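Local structure of uncharacterized protein (Burkholderia thailandensis, 6AR7) at residues R85-W89 / E189-F193; Y64-V68 / W79-Q83; D92-L96 / T182-A186; A144-V148 / T198-S202. The protein is of unknown function but carries a domain like that of the lysozyme inhibitor LprI, which hints at a possible part in resisting host lysozyme. One frame throughout, in Å; residues are numbered along the deposited sequence.

Interaction 1. Residues R85-W89 / E189-F193; sequences RWLAW and EWAAF
The indole of W89 takes W190 over one face, with F193 beside it on the same side of the ring plane. W190 comes edge first, in a T-shaped stack with the planes at 79°; W190 CD1 stands 3.5 Å from W89 CZ2, above the six-membered ring. W190 CB sits over the W89 five-membered ring as a CH-pi donor, 3.7 Å from its centroid. F193 lies nearly parallel to W89 but slid so far aside that the rings barely overlap, with W89 CE3 and F193 CD2 4.0 Å apart. One face of F193 receives the pyrrole edge of W86, whose CD1 approaches F193 CZ to 3.5 Å in a second edge-to-face pair. Each of the four has CG anti to its backbone N (W89 chi1 165°), which helps send the rings to the same side of the antiparallel helix pair.

R85 CB packs on F193 CA, and R85 NH1 comes near A192 CB while NE is salt-bridged to E81. No direct hydrogen bond joins the segments. Instead one water donates to both R85 O (2.7 Å) and E189 O (2.6 Å), and a second joins A88 O and, by a longer bond, E189 OE1. An aromatic cluster thus backs onto a water-bridged polar seam, and because E93 satisfies the N-H of W89, the indole offers its face to W190 with NE1 paired.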
loop_
_atom_site.group_PDB
_atom_site.type_symbol
_atom_site.label_atom_id
_atom_site.label_comp_id
_atom_site.label_asym_id
_atom_site.label_seq_id
_atom_site.Cartn_x
_atom_site.Cartn_y
_atom_site.Cartn_z
ATOM N N ARG A 85 10.379 -6.413 1.828
ATOM C CA ARG A 85 9.113 -6.907 2.360
ATOM C C ARG A 85 7.940 -6.324 1.596
ATOM O O ARG A 85 6.932 -7.007 1.378
ATOM C CB ARG A 85 8.995 -6.567 3.841
ATOM C CG ARG A 85 10.064 -7.204 4.739
ATOM C CD ARG A 85 9.945 -8.714 4.774
ATOM N NE ARG A 85 10.859 -9.309 5.749
ATOM C CZ ARG A 85 10.882 -10.604 6.062
ATOM N NH1 ARG A 85 10.035 -11.443 5.480
ATOM N NH2 ARG A 85 11.749 -11.061 6.959
ATOM N N TRP A 86 8.054 -5.066 1.172
ATOM C CA TRP A 86 6.967 -4.457 0.412
ATOM C C TRP A 86 6.758 -5.189 -0.907
ATOM O O TRP A 86 5.621 -5.502 -1.297
ATOM C CB TRP A 86 7.270 -2.988 0.168
ATOM C CG TRP A 86 6.148 -2.274 -0.479
ATOM C CD1 TRP A 86 4.985 -1.870 0.116
ATOM C CD2 TRP A 86 6.063 -1.860 -1.851
ATOM N NE1 TRP A 86 4.189 -1.227 -0.796
ATOM C CE2 TRP A 86 4.819 -1.208 -2.013
ATOM C CE3 TRP A 86 6.916 -1.971 -2.956
ATOM C CZ2 TRP A 86 4.409 -0.674 -3.229
ATOM C CZ3 TRP A 86 6.502 -1.432 -4.179
ATOM C CH2 TRP A 86 5.262 -0.791 -4.302
ATOM N N LEU A 87 7.854 -5.461 -1.613
ATOM C CA LEU A 87 7.766 -6.139 -2.897
ATOM C C LEU A 87 7.164 -7.530 -2.756
ATOM O O LEU A 87 6.355 -7.945 -3.595
ATOM C CB LEU A 87 9.151 -6.215 -3.535
ATOM C CG LEU A 87 9.659 -4.859 -4.019
ATOM C CD1 LEU A 87 11.133 -4.944 -4.392
ATOM C CD2 LEU A 87 8.816 -4.409 -5.199
ATOM N N ALA A 88 7.563 -8.275 -1.721
ATOM C CA ALA A 88 6.997 -9.606 -1.529
ATOM C C ALA A 88 5.507 -9.532 -1.228
ATOM O O ALA A 88 4.725 -10.362 -1.711
ATOM C CB ALA A 88 7.728 -10.359 -0.413
ATOM N N TRP A 89 5.091 -8.559 -0.419
ATOM C CA TRP A 89 3.666 -8.396 -0.162
ATOM C C TRP A 89 2.915 -8.067 -1.448
ATOM O O TRP A 89 1.897 -8.699 -1.759
ATOM C CB TRP A 89 3.430 -7.315 0.896
ATOM C CG TRP A 89 1.987 -6.859 0.920
ATOM C CD1 TRP A 89 0.879 -7.653 0.947
ATOM C CD2 TRP A 89 1.515 -5.509 0.921
ATOM N NE1 TRP A 89 -0.252 -6.882 0.941
ATOM C CE2 TRP A 89 0.108 -5.561 0.918
ATOM C CE3 TRP A 89 2.149 -4.255 0.888
ATOM C CZ2 TRP A 89 -0.686 -4.409 0.910
ATOM C CZ3 TRP A 89 1.364 -3.109 0.890
ATOM C CH2 TRP A 89 -0.041 -3.194 0.902
ATOM N N GLU A 189 2.434 -11.585 4.507
ATOM C CA GLU A 189 3.527 -10.762 4.018
ATOM C C GLU A 189 3.258 -9.283 4.245
ATOM O O GLU A 189 4.202 -8.515 4.459
ATOM C CB GLU A 189 3.829 -11.081 2.562
ATOM C CG GLU A 189 4.704 -12.323 2.480
ATOM C CD GLU A 189 4.645 -12.986 1.142
ATOM O OE1 GLU A 189 5.600 -13.720 0.795
ATOM O OE2 GLU A 189 3.637 -12.768 0.441
ATOM N N TRP A 190 1.991 -8.870 4.255
ATOM C CA TRP A 190 1.706 -7.504 4.654
ATOM C C TRP A 190 2.203 -7.244 6.079
ATOM O O TRP A 190 2.841 -6.217 6.342
ATOM C CB TRP A 190 0.205 -7.195 4.520
ATOM C CG TRP A 190 -0.070 -5.831 5.042
ATOM C CD1 TRP A 190 -0.013 -4.669 4.346
ATOM C CD2 TRP A 190 -0.345 -5.471 6.401
ATOM N NE1 TRP A 190 -0.252 -3.605 5.178
ATOM C CE2 TRP A 190 -0.468 -4.072 6.443
ATOM C CE3 TRP A 190 -0.512 -6.199 7.579
ATOM C CZ2 TRP A 190 -0.747 -3.380 7.624
ATOM C CZ3 TRP A 190 -0.778 -5.510 8.755
ATOM C CH2 TRP A 190 -0.907 -4.118 8.763
ATOM N N ALA A 191 1.945 -8.176 7.006
ATOM C CA ALA A 191 2.327 -7.960 8.400
ATOM C C ALA A 191 3.838 -7.913 8.559
ATOM O O ALA A 191 4.357 -7.105 9.333
ATOM C CB ALA A 191 1.730 -9.053 9.301
ATOM N N ALA A 192 4.561 -8.755 7.817
ATOM C CA ALA A 192 6.018 -8.677 7.821
ATOM C C ALA A 192 6.497 -7.339 7.249
ATOM O O ALA A 192 7.491 -6.779 7.723
ATOM C CB ALA A 192 6.608 -9.855 7.037
ATOM N N PHE A 193 5.816 -6.815 6.221
ATOM C CA PHE A 193 6.139 -5.471 5.743
ATOM C C PHE A 193 5.865 -4.431 6.826
ATOM O O PHE A 193 6.711 -3.575 7.119
ATOM C CB PHE A 193 5.353 -5.153 4.465
ATOM C CG PHE A 193 5.257 -3.676 4.144
ATOM C CD1 PHE A 193 6.377 -2.954 3.777
ATOM C CD2 PHE A 193 4.035 -3.022 4.189
ATOM C CE1 PHE A 193 6.283 -1.598 3.482
ATOM C CE2 PHE A 193 3.928 -1.674 3.900
ATOM C CZ PHE A 193 5.053 -0.957 3.541
HETATM O O HOH W 1 6.470 -8.942 3.245
HETATM O O HOH W 2 5.685 -12.954 -2.381
#

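Interaction 2. Residues Y64-V68 / W79-Q83; sequences YQRLV and WQESQ
Y64 reaches across to helix 73-101 with its ring set obliquely against the chain of Q83. Q83 CG lies over one face as a CH-pi donor, 4.1 Å from the ring centroid, and Q83 CB comes to 3.5 Å from Y64 CE1, while Q83 OE1 bonds to R124. The opposite face is covered from within its own helix by V68 CG2. Q80 crosses the Y64 side chain at about a right angle, its CG 3.4 Å from Y64 OH, and it crosses V68 likewise, with Q80 NE2 3.9 Å from V68 CG1.

Deeper in, L67 stands roughly perpendicular to W79. Its CD1 rests over the indole face in a CH-pi contact, 3.9 Å from the five-membered ring centroid, while L67 CD2 packs against W79 CG and CB. With its CG anti to the carbonyl carbon (chi1 -81°), W79 presents this face to the leucine while its NE1 bonds to Y135 of helix 107-136.

The helices are well separated, so side chains rather than backbones bridge them. No direct hydrogen bond does so: a water 2.5 Å from Y64 OH also accepts a weak bond from Q80 NE2. Apolar packing of L67 on W79 thus gives way to a water-bridged Y64-Q80 margin.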
loop_
_atom_site.group_PDB
_atom_site.type_symbol
_atom_site.label_atom_id
_atom_site.label_comp_id
_atom_site.label_asym_id
_atom_site.label_seq_id
_atom_site.Cartn_x
_atom_site.Cartn_y
_atom_site.Cartn_z
ATOM N N TYR A 64 13.255 5.418 -3.611
ATOM C CA TYR A 64 14.046 4.394 -2.931
ATOM C C TYR A 64 15.537 4.574 -3.218
ATOM O O TYR A 64 16.378 4.387 -2.331
ATOM C CB TYR A 64 13.578 2.999 -3.355
ATOM C CG TYR A 64 14.421 1.858 -2.817
ATOM C CD1 TYR A 64 14.296 1.435 -1.500
ATOM C CD2 TYR A 64 15.359 1.216 -3.626
ATOM C CE1 TYR A 64 15.079 0.379 -0.992
ATOM C CE2 TYR A 64 16.147 0.159 -3.131
ATOM C CZ TYR A 64 15.996 -0.251 -1.812
ATOM O OH TYR A 64 16.762 -1.287 -1.311
ATOM N N GLN A 65 15.887 4.969 -4.443
ATOM C CA GLN A 65 17.304 5.132 -4.755
ATOM C C GLN A 65 17.906 6.339 -4.039
ATOM O O GLN A 65 19.003 6.238 -3.474
ATOM C CB GLN A 65 17.508 5.224 -6.264
ATOM C CG GLN A 65 17.371 3.885 -6.986
ATOM C CD GLN A 65 18.187 2.768 -6.328
ATOM O OE1 GLN A 65 19.326 2.979 -5.896
ATOM N NE2 GLN A 65 17.613 1.566 -6.276
ATOM N N ARG A 66 17.211 7.481 -4.033
ATOM C CA ARG A 66 17.672 8.621 -3.237
ATOM C C ARG A 66 17.866 8.228 -1.776
ATOM O O ARG A 66 18.873 8.578 -1.149
ATOM C CB ARG A 66 16.677 9.770 -3.325
ATOM C CG ARG A 66 16.883 10.746 -4.440
ATOM C CD ARG A 66 16.329 12.068 -3.971
ATOM N NE ARG A 66 14.883 11.988 -3.802
ATOM C CZ ARG A 66 14.209 12.593 -2.829
ATOM N NH1 ARG A 66 14.856 13.302 -1.907
ATOM N NH2 ARG A 66 12.889 12.467 -2.767
ATOM N N LEU A 67 16.887 7.516 -1.218
ATOM C CA LEU A 67 16.925 7.146 0.190
ATOM C C LEU A 67 18.154 6.304 0.502
ATOM O O LEU A 67 18.840 6.542 1.502
ATOM C CB LEU A 67 15.650 6.380 0.551
ATOM C CG LEU A 67 15.216 6.339 2.014
ATOM C CD1 LEU A 67 13.773 5.907 2.101
ATOM C CD2 LEU A 67 16.079 5.363 2.779
ATOM N N VAL A 68 18.448 5.318 -0.350
ATOM C CA VAL A 68 19.588 4.443 -0.113
ATOM C C VAL A 68 20.888 5.240 -0.172
ATOM O O VAL A 68 21.832 4.961 0.579
ATOM C CB VAL A 68 19.574 3.281 -1.128
ATOM C CG1 VAL A 68 20.905 2.536 -1.128
ATOM C CG2 VAL A 68 18.426 2.335 -0.842
ATOM N N TRP A 79 15.353 0.519 5.721
ATOM C CA TRP A 79 14.470 0.761 4.577
ATOM C C TRP A 79 14.673 -0.290 3.494
ATOM O O TRP A 79 13.707 -0.699 2.832
ATOM C CB TRP A 79 14.679 2.170 4.017
ATOM C CG TRP A 79 13.940 3.193 4.814
ATOM C CD1 TRP A 79 14.441 3.957 5.829
ATOM C CD2 TRP A 79 12.558 3.560 4.681
ATOM N NE1 TRP A 79 13.457 4.766 6.343
ATOM C CE2 TRP A 79 12.296 4.550 5.647
ATOM C CE3 TRP A 79 11.518 3.145 3.842
ATOM C CZ2 TRP A 79 11.035 5.127 5.799
ATOM C CZ3 TRP A 79 10.272 3.725 3.991
ATOM C CH2 TRP A 79 10.043 4.708 4.957
ATOM N N GLN A 80 15.919 -0.739 3.298
ATOM C CA GLN A 80 16.160 -1.808 2.338
ATOM C C GLN A 80 15.371 -3.044 2.717
ATOM O O GLN A 80 14.789 -3.713 1.855
ATOM C CB GLN A 80 17.649 -2.134 2.250
ATOM C CG GLN A 80 18.449 -1.043 1.573
ATOM C CD GLN A 80 19.928 -1.357 1.550
ATOM O OE1 GLN A 80 20.459 -1.919 2.505
ATOM N NE2 GLN A 80 20.605 -0.970 0.477
ATOM N N GLU A 81 15.331 -3.349 4.010
ATOM C CA GLU A 81 14.522 -4.461 4.473
ATOM C C GLU A 81 13.043 -4.205 4.204
ATOM O O GLU A 81 12.330 -5.094 3.715
ATOM C CB GLU A 81 14.762 -4.682 5.968
ATOM C CG GLU A 81 13.921 -5.803 6.563
ATOM C CD GLU A 81 14.220 -7.170 5.978
ATOM O OE1 GLU A 81 15.334 -7.386 5.462
ATOM O OE2 GLU A 81 13.313 -8.023 6.008
ATOM N N SER A 82 12.572 -2.983 4.477
ATOM C CA SER A 82 11.161 -2.673 4.254
ATOM C C SER A 82 10.785 -2.839 2.784
ATOM O O SER A 82 9.697 -3.338 2.466
ATOM C CB SER A 82 10.853 -1.255 4.737
ATOM O OG SER A 82 11.150 -0.291 3.742
ATOM N N GLN A 83 11.688 -2.462 1.873
ATOM C CA GLN A 83 11.366 -2.560 0.451
ATOM C C GLN A 83 11.328 -4.011 -0.004
ATOM O O GLN A 83 10.467 -4.396 -0.799
ATOM C CB GLN A 83 12.373 -1.759 -0.383
ATOM C CG GLN A 83 12.038 -1.705 -1.896
ATOM C CD GLN A 83 10.792 -0.887 -2.213
ATOM O OE1 GLN A 83 10.150 -0.296 -1.330
ATOM N NE2 GLN A 83 10.429 -0.865 -3.486
HETATM O O HOH W 3 19.192 -1.453 -1.949
#

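Interaction 3. Residues D92-L96 / T182-A186; sequences DEAHL and TLVAA
L96 packs from helix 73-101 against helix 180-197 along most of its length. Its CB meets A186 CB at 4.1 Å. Beyond CG, which stands anti to the backbone N (chi1 172°), the two methyls divide the work: CD1 lies 4.0 Å from both CA and CB of L183 and also nears T182 OG1, whereas CD2 touches L183 CD1 and A186 CB, each at 3.9 Å. The two leucines run side by side and point the same way, with the A186 methyl packed against L96 CB and CD2. That methyl is approached by E93 OE1, at 3.4 Å, as the bent glutamate chain heads for W89 and R213. D92 OD2 comes within 4.1 Å of A185 CB.

The backbones are linked by one water, which donates to D92 O (2.9 Å) and T182 O (2.7 Å); T182 OG1 bonds to S179 O, just before its own helix begins.

The pair runs antiparallel, its segment axes 8.4 Å apart at a crossing angle of -150°. Helix 203-223 packs on E93 and L96 through R213 and F220, and helix 155-174 on L183 through Y168, so the L96-L183 side faces the bundle interior, while the D92 and H95 side is more exposed.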
loop_
_atom_site.group_PDB
_atom_site.type_symbol
_atom_site.label_atom_id
_atom_site.label_comp_id
_atom_site.label_asym_id
_atom_site.label_seq_id
_atom_site.Cartn_x
_atom_site.Cartn_y
_atom_site.Cartn_z
ATOM N N ASP A 92 2.144 -11.123 -3.704
ATOM C CA ASP A 92 1.037 -11.999 -3.327
ATOM C C ASP A 92 -0.288 -11.252 -3.211
ATOM O O ASP A 92 -1.347 -11.831 -3.472
ATOM C CB ASP A 92 1.347 -12.732 -2.024
ATOM C CG ASP A 92 2.176 -13.986 -2.252
ATOM O OD1 ASP A 92 2.256 -14.442 -3.413
ATOM O OD2 ASP A 92 2.708 -14.546 -1.273
ATOM N N GLU A 93 -0.259 -9.968 -2.875
ATOM C CA GLU A 93 -1.504 -9.215 -2.832
ATOM C C GLU A 93 -2.187 -9.182 -4.205
ATOM O O GLU A 93 -3.420 -9.177 -4.287
ATOM C CB GLU A 93 -1.217 -7.805 -2.330
ATOM C CG GLU A 93 -2.437 -6.943 -2.125
ATOM C CD GLU A 93 -3.180 -7.278 -0.850
ATOM O OE1 GLU A 93 -2.645 -8.048 -0.015
ATOM O OE2 GLU A 93 -4.307 -6.760 -0.692
ATOM N N ALA A 94 -1.410 -9.176 -5.291
ATOM C CA ALA A 94 -2.022 -9.242 -6.619
ATOM C C ALA A 94 -2.852 -10.510 -6.785
ATOM O O ALA A 94 -3.905 -10.488 -7.431
ATOM C CB ALA A 94 -0.948 -9.151 -7.705
ATOM N N HIS A 95 -2.394 -11.631 -6.212
ATOM C CA HIS A 95 -3.187 -12.856 -6.268
ATOM C C HIS A 95 -4.478 -12.701 -5.479
ATOM O O HIS A 95 -5.516 -13.246 -5.864
ATOM C CB HIS A 95 -2.401 -14.045 -5.702
ATOM C CG HIS A 95 -1.084 -14.286 -6.371
ATOM N ND1 HIS A 95 -0.869 -14.054 -7.710
ATOM C CD2 HIS A 95 0.089 -14.743 -5.878
ATOM C CE1 HIS A 95 0.379 -14.358 -8.014
ATOM N NE2 HIS A 95 0.980 -14.784 -6.920
ATOM N N LEU A 96 -4.420 -11.992 -4.349
ATOM C CA LEU A 96 -5.619 -11.781 -3.545
ATOM C C LEU A 96 -6.593 -10.864 -4.268
ATOM O O LEU A 96 -7.806 -11.106 -4.267
ATOM C CB LEU A 96 -5.242 -11.191 -2.182
ATOM C CG LEU A 96 -6.396 -10.726 -1.278
ATOM C CD1 LEU A 96 -7.373 -11.869 -1.001
ATOM C CD2 LEU A 96 -5.832 -10.153 0.053
ATOM N N THR A 182 -4.741 -17.619 -0.414
ATOM C CA THR A 182 -4.159 -16.394 -0.950
ATOM C C THR A 182 -4.363 -15.214 -0.005
ATOM O O THR A 182 -3.506 -14.333 0.068
ATOM C CB THR A 182 -4.719 -16.090 -2.342
ATOM O OG1 THR A 182 -6.027 -15.514 -2.233
ATOM C CG2 THR A 182 -4.802 -17.386 -3.156
ATOM N N LEU A 183 -5.476 -15.178 0.730
ATOM C CA LEU A 183 -5.630 -14.156 1.763
ATOM C C LEU A 183 -4.632 -14.382 2.895
ATOM O O LEU A 183 -3.980 -13.440 3.352
ATOM C CB LEU A 183 -7.062 -14.159 2.306
ATOM C CG LEU A 183 -7.356 -13.311 3.548
ATOM C CD1 LEU A 183 -7.043 -11.833 3.345
ATOM C CD2 LEU A 183 -8.807 -13.504 3.993
ATOM N N VAL A 184 -4.504 -15.632 3.359
ATOM C CA VAL A 184 -3.544 -15.950 4.416
ATOM C C VAL A 184 -2.142 -15.523 4.000
ATOM O O VAL A 184 -1.426 -14.852 4.750
ATOM C CB VAL A 184 -3.588 -17.454 4.754
ATOM C CG1 VAL A 184 -2.518 -17.797 5.779
ATOM C CG2 VAL A 184 -4.970 -17.859 5.263
ATOM N N ALA A 185 -1.741 -15.889 2.781
ATOM C CA ALA A 185 -0.391 -15.586 2.324
ATOM C C ALA A 185 -0.180 -14.077 2.158
ATOM O O ALA A 185 0.850 -13.531 2.585
ATOM C CB ALA A 185 -0.113 -16.332 1.021
ATOM N N ALA A 186 -1.140 -13.383 1.536
ATOM C CA ALA A 186 -0.979 -11.941 1.343
ATOM C C ALA A 186 -0.909 -11.208 2.672
ATOM O O ALA A 186 -0.072 -10.312 2.855
ATOM C CB ALA A 186 -2.123 -11.380 0.502
HETATM O O HOH W 4 -1.677 -14.245 -1.959
#

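Interaction 4. Residues A144-V148 / T198-S202; sequences AVHRV and TPLVS
T198 opens the loop segment by setting its CG2 against V148, 3.8 Å from V148 CG2, while its OG1 turns back to bond with S194 O of the preceding helix. T198 O lies close to H146 CE1. P199 follows as the centre of the contact. Its ring carbon CG packs on V148 CG2 at 3.7 Å. P199 O accepts from H146 N (3.1 Å, 159° at the hydrogen), on a lone pair in the carbonyl plane, and also receives a CA-H...O contact from V145. The same oxygen lies over one face of the H146 imidazole, which P199 CA also meets in a CH-pi contact. L200 directs its CD2 methyl to V145 CG2, 3.9 Å away. V201 then offers its carbonyl: H146 NE2 donates to V201 O at 2.8 Å, near the ring plane but 46° out of the carbonyl plane. With chi1 at 56°, the imidazole is folded between its own N and carbonyl carbon, and ND1 bonds to R147 O, so both ring nitrogens are held and its rotation is fixed.

S202 ends the segment as the N-cap of helix 203-223, its OG bonded to E205 N. The contact thus ties the connection between helices 107-136 and 155-174 to the turn between helices 180-197 and 203-223, beside helix 73-101, where A75 meets A144 and W79 meets L200.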
loop_
_atom_site.group_PDB
_atom_site.type_symbol
_atom_site.label_atom_id
_atom_site.label_comp_id
_atom_site.label_asym_id
_atom_site.label_seq_id
_atom_site.Cartn_x
_atom_site.Cartn_y
_atom_site.Cartn_z
ATOM N N ALA A 144 16.764 8.245 13.166
ATOM C CA ALA A 144 16.059 7.639 12.044
ATOM C C ALA A 144 15.456 6.293 12.428
ATOM O O ALA A 144 14.336 5.966 12.019
ATOM C CB ALA A 144 17.004 7.493 10.857
ATOM N N VAL A 145 16.188 5.497 13.207
ATOM C CA VAL A 145 15.724 4.201 13.694
ATOM C C VAL A 145 15.431 4.322 15.182
ATOM O O VAL A 145 16.269 4.813 15.946
ATOM C CB VAL A 145 16.767 3.100 13.442
ATOM C CG1 VAL A 145 16.314 1.789 14.068
ATOM C CG2 VAL A 145 17.030 2.941 11.949
ATOM N N HIS A 146 14.256 3.857 15.596
ATOM C CA HIS A 146 13.860 3.918 16.993
ATOM C C HIS A 146 13.352 2.550 17.438
ATOM O O HIS A 146 13.079 1.660 16.624
ATOM C CB HIS A 146 12.800 5.004 17.228
ATOM C CG HIS A 146 11.582 4.857 16.375
ATOM N ND1 HIS A 146 10.610 3.910 16.625
ATOM C CD2 HIS A 146 11.174 5.533 15.276
ATOM C CE1 HIS A 146 9.656 4.008 15.715
ATOM N NE2 HIS A 146 9.974 4.985 14.886
ATOM N N ARG A 147 13.237 2.395 18.754
ATOM C CA ARG A 147 12.791 1.142 19.349
ATOM C C ARG A 147 11.311 0.891 19.074
ATOM O O ARG A 147 10.511 1.815 18.925
ATOM C CB ARG A 147 13.048 1.144 20.858
ATOM N N VAL A 148 10.951 -0.386 19.022
ATOM C CA VAL A 148 9.590 -0.797 18.712
ATOM C C VAL A 148 8.832 -1.013 20.022
ATOM O O VAL A 148 9.110 -1.948 20.777
ATOM C CB VAL A 148 9.591 -2.063 17.847
ATOM C CG1 VAL A 148 8.208 -2.660 17.793
ATOM C CG2 VAL A 148 10.102 -1.733 16.443
ATOM N N THR A 198 7.838 -0.351 11.294
ATOM C CA THR A 198 7.657 0.228 12.623
ATOM C C THR A 198 8.869 0.977 13.157
ATOM O O THR A 198 8.675 2.083 13.693
ATOM C CB THR A 198 7.263 -0.849 13.638
ATOM O OG1 THR A 198 6.128 -1.556 13.149
ATOM C CG2 THR A 198 6.921 -0.193 14.962
ATOM N N PRO A 199 10.113 0.486 13.031
ATOM C CA PRO A 199 11.250 1.255 13.560
ATOM C C PRO A 199 11.582 2.500 12.760
ATOM O O PRO A 199 12.327 3.343 13.271
ATOM C CB PRO A 199 12.421 0.257 13.494
ATOM C CG PRO A 199 11.817 -1.067 13.239
ATOM C CD PRO A 199 10.562 -0.800 12.471
ATOM N N LEU A 200 11.037 2.651 11.544
ATOM C CA LEU A 200 11.441 3.694 10.609
ATOM C C LEU A 200 10.462 4.857 10.505
ATOM O O LEU A 200 10.813 5.884 9.921
ATOM C CB LEU A 200 11.652 3.096 9.211
ATOM C CG LEU A 200 12.576 1.873 9.142
ATOM C CD1 LEU A 200 12.580 1.285 7.749
ATOM C CD2 LEU A 200 13.990 2.247 9.568
ATOM N N VAL A 201 9.245 4.728 11.026
ATOM C CA VAL A 201 8.233 5.768 10.873
ATOM C C VAL A 201 7.648 6.105 12.241
ATOM O O VAL A 201 7.819 5.371 13.219
ATOM C CB VAL A 201 7.115 5.353 9.897
ATOM C CG1 VAL A 201 7.693 4.994 8.523
ATOM C CG2 VAL A 201 6.321 4.181 10.466
ATOM N N SER A 202 6.933 7.228 12.290
ATOM C CA SER A 202 6.314 7.693 13.523
ATOM C C SER A 202 5.201 6.743 13.961
ATOM O O SER A 202 4.720 5.899 13.199
ATOM C CB SER A 202 5.740 9.094 13.345
ATOM O OG SER A 202 4.568 9.064 12.534
#

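Overall arrangement
Interactions 1, 2 and 3 draw on helix 73-101, which meets helix 42-70 near its start and helix 180-197 further along. Interactions 1 and 3 are successive steps of one antiparallel helix pair, their centres 11 Å apart; between them the carboxylates of E189 and D92 lie close, possibly sharing a proton. Interaction 2 comes first along the chain and touches interaction 1 where F193 meets S82. Interaction 4, whose segments alternate with those of interaction 1, abuts interaction 2 through L200 and W79, its centre about 27 Å from that of interaction 3. Interactions 1 and 3 join the two LprI-related regions of one all-helical bundle; 2 lies within the first, and 4 joins loops near one end.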